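Local structure of uncharacterized protein BT9727_2919 (Bacillus thuringiensis serovar konkukian, 3GGM) at residues N2-I7 with L42-E47; M6-G11 with K50-K55; G11-L16 with K57-G62. The protein is of unknown function, represented here by the beta-rich N-terminal piece of a longer amidohydrolase-family protein that probably hydrolyses carbon-nitrogen bonds other than peptide bonds. All blocks are in the same frame, centred on the assembly; numbering follows the deposited sequence.

Strand 6-9 is shared by contacts 1 and 2, while contacts 2 and 3 follow each other along one curved sheet and meet at Gly11 and at Leu54, whose CD1 packs on Ala59 and Ile13. All are partly buried, but contact 1 lies farthest from the centre of the chain: a loop laid on the sheet, held by methyl packing and one water bridge. Contact 2 is regular parallel pairing, rich in backbone bonds and interlocking side chains. In contact 3 the strands splay, waters replace backbone bonds, Arg58 forms a salt bridge to the third subunit, and strand 58-61 pairs with the second. The second also touches contact 2; no other chain of the assembly touches contact 1.

Contact 1 of 3, residues N2-I7 with L42-E47; sequences NVPDMI and LNSATE
Methyl groups do most of the work between residues 2-7 and the loop 42-47. Ile7 sends both branches toward the loop: CG2, anti to the backbone N, crosses Leu42 obliquely and meets its CD2 at 3.8 Å, while the other branch runs on extended (chi2 -178°) so that CD1 lands 3.7 Å from Ala45 CB. The Ile7 side chain therefore bridges both ends of the turn, a turn closed by the bond from Ala45 N to Leu42 O.

Mixed contacts come next. Val3 and Thr46 meet tip to tip, with Val3 CG1 only 3.1 Å from Thr46 OG1, a tight methyl-to-hydroxyl approach. The Pro4 ring rests against Ser44, CD at 3.7 Å from the carbonyl O and CG near OG. That hydroxyl is already occupied, bonded within the loop to Leu41 O.

The polar link is indirect: water 1 donates to Asn2 O and to Ser44 O, each at 2.8 Å, linking the two backbones.

In the fold, the loop connects strand 32-37 to strand 50-53 and lies over the start of strand 6-9. There Asp5 and Met6 both face Ile28 in a classic beta bulge, and Pro4 packs onto Ala27 and Thr29 of strand 22-29.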
loop_
_atom_site.group_PDB
_atom_site.type_symbol
_atom_site.label_atom_id
_atom_site.label_comp_id
_atom_site.label_asym_id
_atom_site.label_seq_id
_atom_site.Cartn_x
_atom_site.Cartn_y
_atom_site.Cartn_z
ATOM N N ASN A 2 4.334 22.489 -23.448
ATOM C CA ASN A 2 4.321 21.628 -22.266
ATOM C C ASN A 2 5.006 20.284 -22.506
ATOM O O ASN A 2 4.506 19.451 -23.263
ATOM C CB ASN A 2 2.880 21.368 -21.822
ATOM C CG ASN A 2 2.058 22.638 -21.739
ATOM O OD1 ASN A 2 2.413 23.573 -21.021
ATOM N ND2 ASN A 2 0.950 22.676 -22.474
ATOM N N VAL A 3 6.138 20.073 -21.845
ATOM C CA VAL A 3 6.886 18.828 -21.984
ATOM C C VAL A 3 6.978 18.128 -20.630
ATOM O O VAL A 3 7.413 18.725 -19.644
ATOM C CB VAL A 3 8.317 19.090 -22.507
ATOM C CG1 VAL A 3 9.034 17.775 -22.729
ATOM C CG2 VAL A 3 8.267 19.881 -23.801
ATOM N N PRO A 4 6.564 16.852 -20.562
ATOM C CA PRO A 4 6.624 16.114 -19.295
ATOM C C PRO A 4 8.044 15.706 -18.923
ATOM O O PRO A 4 8.889 15.512 -19.797
ATOM C CB PRO A 4 5.734 14.902 -19.561
ATOM C CG PRO A 4 5.979 14.635 -21.019
ATOM C CD PRO A 4 5.935 16.036 -21.617
ATOM N N ASP A 5 8.309 15.571 -17.627
ATOM C CA ASP A 5 9.636 15.163 -17.186
ATOM C C ASP A 5 9.758 13.649 -17.235
ATOM O O ASP A 5 10.840 13.109 -17.463
ATOM C CB ASP A 5 9.907 15.635 -15.754
ATOM C CG ASP A 5 9.815 17.139 -15.610
ATOM O OD1 ASP A 5 10.216 17.852 -16.558
ATOM O OD2 ASP A 5 9.350 17.603 -14.547
ATOM N N MET A 6 8.634 12.969 -17.041
ATOM C CA MET A 6 8.618 11.514 -17.030
ATOM C C MET A 6 7.362 10.963 -17.694
ATOM O O MET A 6 6.291 11.553 -17.594
ATOM C CB MET A 6 8.691 11.030 -15.577
ATOM C CG MET A 6 8.326 9.572 -15.362
ATOM S SD MET A 6 9.552 8.425 -16.003
ATOM C CE MET A 6 10.843 8.618 -14.730
ATOM N N ILE A 7 7.510 9.828 -18.370
ATOM C CA ILE A 7 6.391 9.162 -19.023
ATOM C C ILE A 7 6.524 7.661 -18.802
ATOM O O ILE A 7 7.481 7.046 -19.262
ATOM C CB ILE A 7 6.363 9.415 -20.542
ATOM C CG1 ILE A 7 6.053 10.887 -20.822
ATOM C CG2 ILE A 7 5.326 8.504 -21.197
ATOM C CD1 ILE A 7 5.949 11.226 -22.296
ATOM N N LEU A 42 3.746 9.344 -25.740
ATOM C CA LEU A 42 5.159 9.441 -26.082
ATOM C C LEU A 42 5.426 10.503 -27.158
ATOM O O LEU A 42 6.560 10.945 -27.327
ATOM C CB LEU A 42 5.682 8.073 -26.536
ATOM C CG LEU A 42 5.758 7.023 -25.427
ATOM C CD1 LEU A 42 6.006 5.618 -26.018
ATOM C CD2 LEU A 42 6.877 7.419 -24.461
ATOM N N ASN A 43 4.387 10.920 -27.876
ATOM C CA ASN A 43 4.555 11.938 -28.909
ATOM C C ASN A 43 4.822 13.308 -28.298
ATOM O O ASN A 43 5.344 14.205 -28.967
ATOM C CB ASN A 43 3.317 12.021 -29.806
ATOM C CG ASN A 43 3.062 10.739 -30.566
ATOM O OD1 ASN A 43 3.994 10.105 -31.055
ATOM N ND2 ASN A 43 1.793 10.353 -30.678
ATOM N N SER A 44 4.472 13.466 -27.025
ATOM C CA SER A 44 4.662 14.737 -26.324
ATOM C C SER A 44 6.044 14.829 -25.692
ATOM O O SER A 44 6.464 15.897 -25.248
ATOM C CB SER A 44 3.613 14.888 -25.226
ATOM O OG SER A 44 3.899 14.008 -24.151
ATOM N N ALA A 45 6.748 13.705 -25.654
ATOM C CA ALA A 45 8.075 13.651 -25.060
ATOM C C ALA A 45 9.159 14.314 -25.913
ATOM O O ALA A 45 9.007 14.476 -27.124
ATOM C CB ALA A 45 8.454 12.197 -24.796
ATOM N N THR A 46 10.250 14.697 -25.257
ATOM C CA THR A 46 11.409 15.295 -25.918
ATOM C C THR A 46 12.652 14.728 -25.234
ATOM O O THR A 46 12.547 14.057 -24.208
ATOM C CB THR A 46 11.433 16.845 -25.802
ATOM O OG1 THR A 46 11.549 17.229 -24.428
ATOM C CG2 THR A 46 10.170 17.439 -26.392
ATOM N N GLU A 47 13.818 14.996 -25.808
ATOM C CA GLU A 47 15.091 14.512 -25.278
ATOM C C GLU A 47 15.168 14.488 -23.748
ATOM O O GLU A 47 15.723 13.557 -23.162
ATOM C CB GLU A 47 16.232 15.379 -25.827
ATOM C CG GLU A 47 16.355 15.368 -27.349
ATOM C CD GLU A 47 17.138 14.174 -27.873
ATOM O OE1 GLU A 47 18.359 14.091 -27.595
ATOM O OE2 GLU A 47 16.534 13.321 -28.562
HETATM O O HOH W 1 5.170 18.296 -25.671
#

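Contact 2 of 3, residues M6-G11 with K50-K55; sequences MILYNG and KKIDLK
Met6 curls over its neighbour strand like a hook. With CG anti to the backbone N (chi1 165°) and bends at the next two torsions, its CE drops into the notch between Lys50 and Ile52, 3.6 Å from Lys50 CB and 3.4 Å from Ile52 CD1, closer than carbons usually pack; the sulfur lies behind, over Lys50 O. Along the same face Leu8 and Leu54 cross obliquely, CD2 to CD2 at 3.9 Å, while the other branch of Leu54 tucks against the bare backbone of Gly11, CD1 to CA at 3.7 Å. His69 of the second subunit packs over this face, on Leu8, Ile52 and Leu54.

Strands 6-9 and 50-53 are a parallel pair, bonded in alternation by Ile7 N to Lys50 O, Ile52 N to Ile7 O, Tyr9 N to Ile52 O and Leu54 N to Tyr9 O, and strand 22-29 pairs antiparallel with the other edge of strand 6-9.

On the reverse face the Tyr9 ring, swung over the neighbouring strand, crosses Asp53 obliquely, with Asp53 CA under one face, offset toward the rim, 4.0 Å from the centroid in a CH-pi contact. Beyond the ring, Asn10 runs alongside Asp53: ND2 reaches the syn lone pair of OD1 at 3.1 Å, nearly straight (170°). The same oxygen takes Lys55 N at 2.8 Å from above the carboxylate plane, closing an Asx turn.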
loop_
_atom_site.group_PDB
_atom_site.type_symbol
_atom_site.label_atom_id
_atom_site.label_comp_id
_atom_site.label_asym_id
_atom_site.label_seq_id
_atom_site.Cartn_x
_atom_site.Cartn_y
_atom_site.Cartn_z
ATOM N N MET A 6 8.634 12.969 -17.041
ATOM C CA MET A 6 8.618 11.514 -17.030
ATOM C C MET A 6 7.362 10.963 -17.694
ATOM O O MET A 6 6.291 11.553 -17.594
ATOM C CB MET A 6 8.691 11.030 -15.577
ATOM C CG MET A 6 8.326 9.572 -15.362
ATOM S SD MET A 6 9.552 8.425 -16.003
ATOM C CE MET A 6 10.843 8.618 -14.730
ATOM N N ILE A 7 7.510 9.828 -18.370
ATOM C CA ILE A 7 6.391 9.162 -19.023
ATOM C C ILE A 7 6.524 7.661 -18.802
ATOM O O ILE A 7 7.481 7.046 -19.262
ATOM C CB ILE A 7 6.363 9.415 -20.542
ATOM C CG1 ILE A 7 6.053 10.887 -20.822
ATOM C CG2 ILE A 7 5.326 8.504 -21.197
ATOM C CD1 ILE A 7 5.949 11.226 -22.296
ATOM N N LEU A 8 5.584 7.086 -18.058
ATOM C CA LEU A 8 5.596 5.653 -17.819
ATOM C C LEU A 8 4.531 5.114 -18.759
ATOM O O LEU A 8 3.396 5.590 -18.734
ATOM C CB LEU A 8 5.222 5.330 -16.372
ATOM C CG LEU A 8 6.146 5.817 -15.249
ATOM C CD1 LEU A 8 5.906 7.295 -14.981
ATOM C CD2 LEU A 8 5.857 5.025 -13.987
ATOM N N TYR A 9 4.893 4.147 -19.599
ATOM C CA TYR A 9 3.926 3.582 -20.544
ATOM C C TYR A 9 3.964 2.058 -20.617
ATOM O O TYR A 9 4.803 1.412 -19.989
ATOM C CB TYR A 9 4.153 4.153 -21.944
ATOM C CG TYR A 9 5.485 3.753 -22.537
ATOM C CD1 TYR A 9 6.676 4.306 -22.070
ATOM C CD2 TYR A 9 5.555 2.773 -23.526
ATOM C CE1 TYR A 9 7.918 3.886 -22.578
ATOM C CE2 TYR A 9 6.780 2.348 -24.037
ATOM C CZ TYR A 9 7.955 2.903 -23.561
ATOM O OH TYR A 9 9.155 2.461 -24.070
ATOM N N ASN A 10 3.042 1.506 -21.401
ATOM C CA ASN A 10 2.901 0.067 -21.598
ATOM C C ASN A 10 2.699 -0.696 -20.288
ATOM O O ASN A 10 3.285 -1.769 -20.064
ATOM C CB ASN A 10 4.111 -0.480 -22.368
ATOM C CG ASN A 10 3.961 -1.942 -22.718
ATOM O OD1 ASN A 10 2.892 -2.380 -23.132
ATOM N ND2 ASN A 10 5.044 -2.709 -22.568
ATOM N N GLY A 11 1.841 -0.138 -19.434
ATOM C CA GLY A 11 1.547 -0.758 -18.154
ATOM C C GLY A 11 0.060 -0.796 -17.855
ATOM O O GLY A 11 -0.774 -0.646 -18.752
ATOM N N LYS A 50 12.038 11.677 -19.278
ATOM C CA LYS A 50 12.436 10.323 -18.908
ATOM C C LYS A 50 11.256 9.422 -19.255
ATOM O O LYS A 50 10.109 9.754 -18.958
ATOM C CB LYS A 50 12.724 10.208 -17.407
ATOM C CG LYS A 50 13.976 10.926 -16.933
ATOM C CD LYS A 50 13.691 12.368 -16.529
ATOM C CE LYS A 50 12.847 12.434 -15.258
ATOM N NZ LYS A 50 12.622 13.841 -14.812
ATOM N N LYS A 51 11.529 8.294 -19.892
ATOM C CA LYS A 51 10.461 7.378 -20.259
ATOM C C LYS A 51 10.729 5.996 -19.682
ATOM O O LYS A 51 11.846 5.490 -19.744
ATOM C CB LYS A 51 10.308 7.323 -21.781
ATOM C CG LYS A 51 11.618 7.275 -22.536
ATOM C CD LYS A 51 11.401 7.345 -24.044
ATOM C CE LYS A 51 10.781 8.670 -24.458
ATOM N NZ LYS A 51 10.663 8.790 -25.941
ATOM N N ILE A 52 9.697 5.401 -19.101
ATOM C CA ILE A 52 9.829 4.087 -18.496
ATOM C C ILE A 52 8.824 3.098 -19.062
ATOM O O ILE A 52 7.615 3.258 -18.898
ATOM C CB ILE A 52 9.615 4.144 -16.969
ATOM C CG1 ILE A 52 10.640 5.082 -16.326
ATOM C CG2 ILE A 52 9.722 2.747 -16.383
ATOM C CD1 ILE A 52 10.494 5.196 -14.823
ATOM N N ASP A 53 9.343 2.069 -19.716
ATOM C CA ASP A 53 8.510 1.022 -20.284
ATOM C C ASP A 53 8.175 0.090 -19.121
ATOM O O ASP A 53 9.032 -0.668 -18.659
ATOM C CB ASP A 53 9.290 0.265 -21.367
ATOM C CG ASP A 53 8.489 -0.868 -21.975
ATOM O OD1 ASP A 53 7.445 -1.235 -21.399
ATOM O OD2 ASP A 53 8.907 -1.391 -23.031
ATOM N N LEU A 54 6.931 0.157 -18.652
ATOM C CA LEU A 54 6.467 -0.654 -17.533
ATOM C C LEU A 54 6.401 -2.164 -17.819
ATOM O O LEU A 54 6.167 -2.963 -16.909
ATOM C CB LEU A 54 5.082 -0.164 -17.081
ATOM C CG LEU A 54 5.058 1.256 -16.504
ATOM C CD1 LEU A 54 3.620 1.737 -16.355
ATOM C CD2 LEU A 54 5.793 1.274 -15.153
ATOM N N LYS A 55 6.581 -2.545 -19.082
ATOM C CA LYS A 55 6.544 -3.958 -19.468
ATOM C C LYS A 55 5.344 -4.693 -18.871
ATOM O O LYS A 55 5.473 -5.803 -18.354
ATOM C CB LYS A 55 7.849 -4.642 -19.052
ATOM C CG LYS A 55 9.064 -4.063 -19.763
ATOM C CD LYS A 55 10.321 -4.891 -19.514
ATOM C CE LYS A 55 11.463 -4.401 -20.381
ATOM N NZ LYS A 55 12.741 -5.107 -20.060
#

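Contact 3 of 3, residues G11-L16 with K57-G62; sequences GKITTL and KRAIPG
Two direct backbone bonds join strand 12-14 to strand 58-61, and both meet at Lys12: its N donates to Lys57 O at 3.1 Å, and its O accepts from Ala59 N at 2.8 Å. Both donors lie above the carbonyl planes, and the short strand segments run 35° apart. Past this point the strands splay and water fills in. Water 2 accepts from Thr14 N at 2.9 Å and donates to Ala59 O at 2.7 Å; water 3 donates to Thr14 O and, more loosely at 3.2 Å, to the same Ala59 O. That carbonyl is thus gripped by two waters where a regular strand pair would use a backbone N-H.

The buried face is plain packing, with Ile13 CG1 3.8 Å from Ala59 CB. The other face is polar. Arg58 leaves the backbone with CG anti to N (chi1 174°) and bends at chi3, bringing its guanidinium back over the partner strand, where Lys12 CB lies beneath one face. NH1 passes 3.5 Å from Thr14 OG1 at an angle too poor for a bond; that hydroxyl is instead bonded to Glu22, which also makes a long, weak ion pair with NH1. NE forms a salt bridge to Asp65 of the third subunit.

Residues 58-61 also pair in parallel with a strand of the second subunit, carrying the sheet across the interface. Lys12 and Arg58 bring like charges fairly close; Asp65, weakly helped by Glu22 of the same chain, probably eases that repulsion, and of these two acids Asp65 alone links subunits.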
loop_
_atom_site.group_PDB
_atom_site.type_symbol
_atom_site.label_atom_id
_atom_site.label_comp_id
_atom_site.label_asym_id
_atom_site.label_seq_id
_atom_site.Cartn_x
_atom_site.Cartn_y
_atom_site.Cartn_z
ATOM N N GLY A 11 1.841 -0.138 -19.434
ATOM C CA GLY A 11 1.547 -0.758 -18.154
ATOM C C GLY A 11 0.060 -0.796 -17.855
ATOM O O GLY A 11 -0.774 -0.646 -18.752
ATOM N N LYS A 12 -0.278 -1.024 -16.591
ATOM C CA LYS A 12 -1.669 -1.063 -16.156
ATOM C C LYS A 12 -1.724 -0.037 -15.042
ATOM O O LYS A 12 -1.088 -0.211 -14.004
ATOM C CB LYS A 12 -2.027 -2.447 -15.617
ATOM C CG LYS A 12 -1.815 -3.563 -16.633
ATOM C CD LYS A 12 -1.854 -4.924 -15.959
ATOM C CE LYS A 12 -1.602 -6.040 -16.959
ATOM N NZ LYS A 12 -1.592 -7.381 -16.296
ATOM N N ILE A 13 -2.475 1.034 -15.268
ATOM C CA ILE A 13 -2.570 2.110 -14.291
ATOM C C ILE A 13 -4.016 2.488 -13.957
ATOM O O ILE A 13 -4.772 2.948 -14.815
ATOM C CB ILE A 13 -1.831 3.352 -14.813
ATOM C CG1 ILE A 13 -0.452 2.943 -15.342
ATOM C CG2 ILE A 13 -1.703 4.386 -13.703
ATOM C CD1 ILE A 13 0.202 3.959 -16.258
ATOM N N THR A 14 -4.391 2.293 -12.701
ATOM C CA THR A 14 -5.735 2.622 -12.254
ATOM C C THR A 14 -5.891 4.107 -11.957
ATOM O O THR A 14 -5.032 4.712 -11.310
ATOM C CB THR A 14 -6.096 1.843 -10.973
ATOM O OG1 THR A 14 -6.069 0.442 -11.256
ATOM C CG2 THR A 14 -7.506 2.236 -10.486
ATOM N N THR A 15 -6.983 4.693 -12.433
ATOM C CA THR A 15 -7.247 6.099 -12.167
ATOM C C THR A 15 -8.661 6.183 -11.591
ATOM O O THR A 15 -9.468 5.258 -11.756
ATOM C CB THR A 15 -7.169 6.967 -13.444
ATOM O OG1 THR A 15 -8.437 6.961 -14.107
ATOM C CG2 THR A 15 -6.089 6.428 -14.402
ATOM N N LEU A 16 -8.965 7.275 -10.908
ATOM C CA LEU A 16 -10.288 7.424 -10.338
ATOM C C LEU A 16 -11.197 8.245 -11.242
ATOM O O LEU A 16 -12.142 8.877 -10.772
ATOM C CB LEU A 16 -10.205 8.047 -8.937
ATOM C CG LEU A 16 -9.477 7.176 -7.913
ATOM C CD1 LEU A 16 -9.521 7.835 -6.533
ATOM C CD2 LEU A 16 -10.126 5.788 -7.874
ATOM N N LYS A 57 3.655 -4.139 -16.204
ATOM C CA LYS A 57 3.559 -4.193 -14.748
ATOM C C LYS A 57 2.468 -3.189 -14.387
ATOM O O LYS A 57 2.196 -2.260 -15.155
ATOM C CB LYS A 57 4.841 -3.692 -14.078
ATOM C CG LYS A 57 6.088 -4.510 -14.295
ATOM C CD LYS A 57 7.272 -3.814 -13.631
ATOM C CE LYS A 57 8.540 -4.641 -13.739
ATOM N NZ LYS A 57 8.999 -4.783 -15.145
ATOM N N ARG A 58 1.868 -3.361 -13.214
ATOM C CA ARG A 58 0.861 -2.433 -12.746
ATOM C C ARG A 58 1.611 -1.302 -12.075
ATOM O O ARG A 58 2.523 -1.554 -11.292
ATOM C CB ARG A 58 -0.062 -3.097 -11.722
ATOM C CG ARG A 58 -1.055 -2.121 -11.089
ATOM C CD ARG A 58 -2.069 -2.857 -10.204
ATOM N NE ARG A 58 -2.879 -3.807 -10.971
ATOM C CZ ARG A 58 -3.784 -3.463 -11.883
ATOM N NH1 ARG A 58 -4.011 -2.185 -12.160
ATOM N NH2 ARG A 58 -4.468 -4.400 -12.520
ATOM N N ALA A 59 1.249 -0.059 -12.381
ATOM C CA ALA A 59 1.917 1.082 -11.760
ATOM C C ALA A 59 1.002 1.654 -10.672
ATOM O O ALA A 59 -0.183 1.889 -10.905
ATOM C CB ALA A 59 2.230 2.142 -12.806
ATOM N N ILE A 60 1.552 1.862 -9.479
ATOM C CA ILE A 60 0.776 2.391 -8.363
ATOM C C ILE A 60 1.518 3.553 -7.681
ATOM O O ILE A 60 2.738 3.516 -7.520
ATOM C CB ILE A 60 0.507 1.268 -7.330
ATOM C CG1 ILE A 60 -0.051 0.036 -8.049
ATOM C CG2 ILE A 60 -0.492 1.736 -6.295
ATOM C CD1 ILE A 60 -0.077 -1.231 -7.204
ATOM N N PRO A 61 0.793 4.612 -7.294
ATOM C CA PRO A 61 1.496 5.721 -6.644
ATOM C C PRO A 61 2.106 5.241 -5.320
ATOM O O PRO A 61 1.482 4.484 -4.590
ATOM C CB PRO A 61 0.389 6.755 -6.424
ATOM C CG PRO A 61 -0.631 6.431 -7.501
ATOM C CD PRO A 61 -0.642 4.917 -7.450
ATOM N N GLY A 62 3.329 5.665 -5.024
ATOM C CA GLY A 62 3.951 5.265 -3.767
ATOM C C GLY A 62 3.291 5.991 -2.600
ATOM O O GLY A 62 2.644 7.025 -2.798
HETATM O O HOH W 2 -2.666 0.943 -10.778
HETATM O O HOH W 3 -2.570 3.712 -9.906
#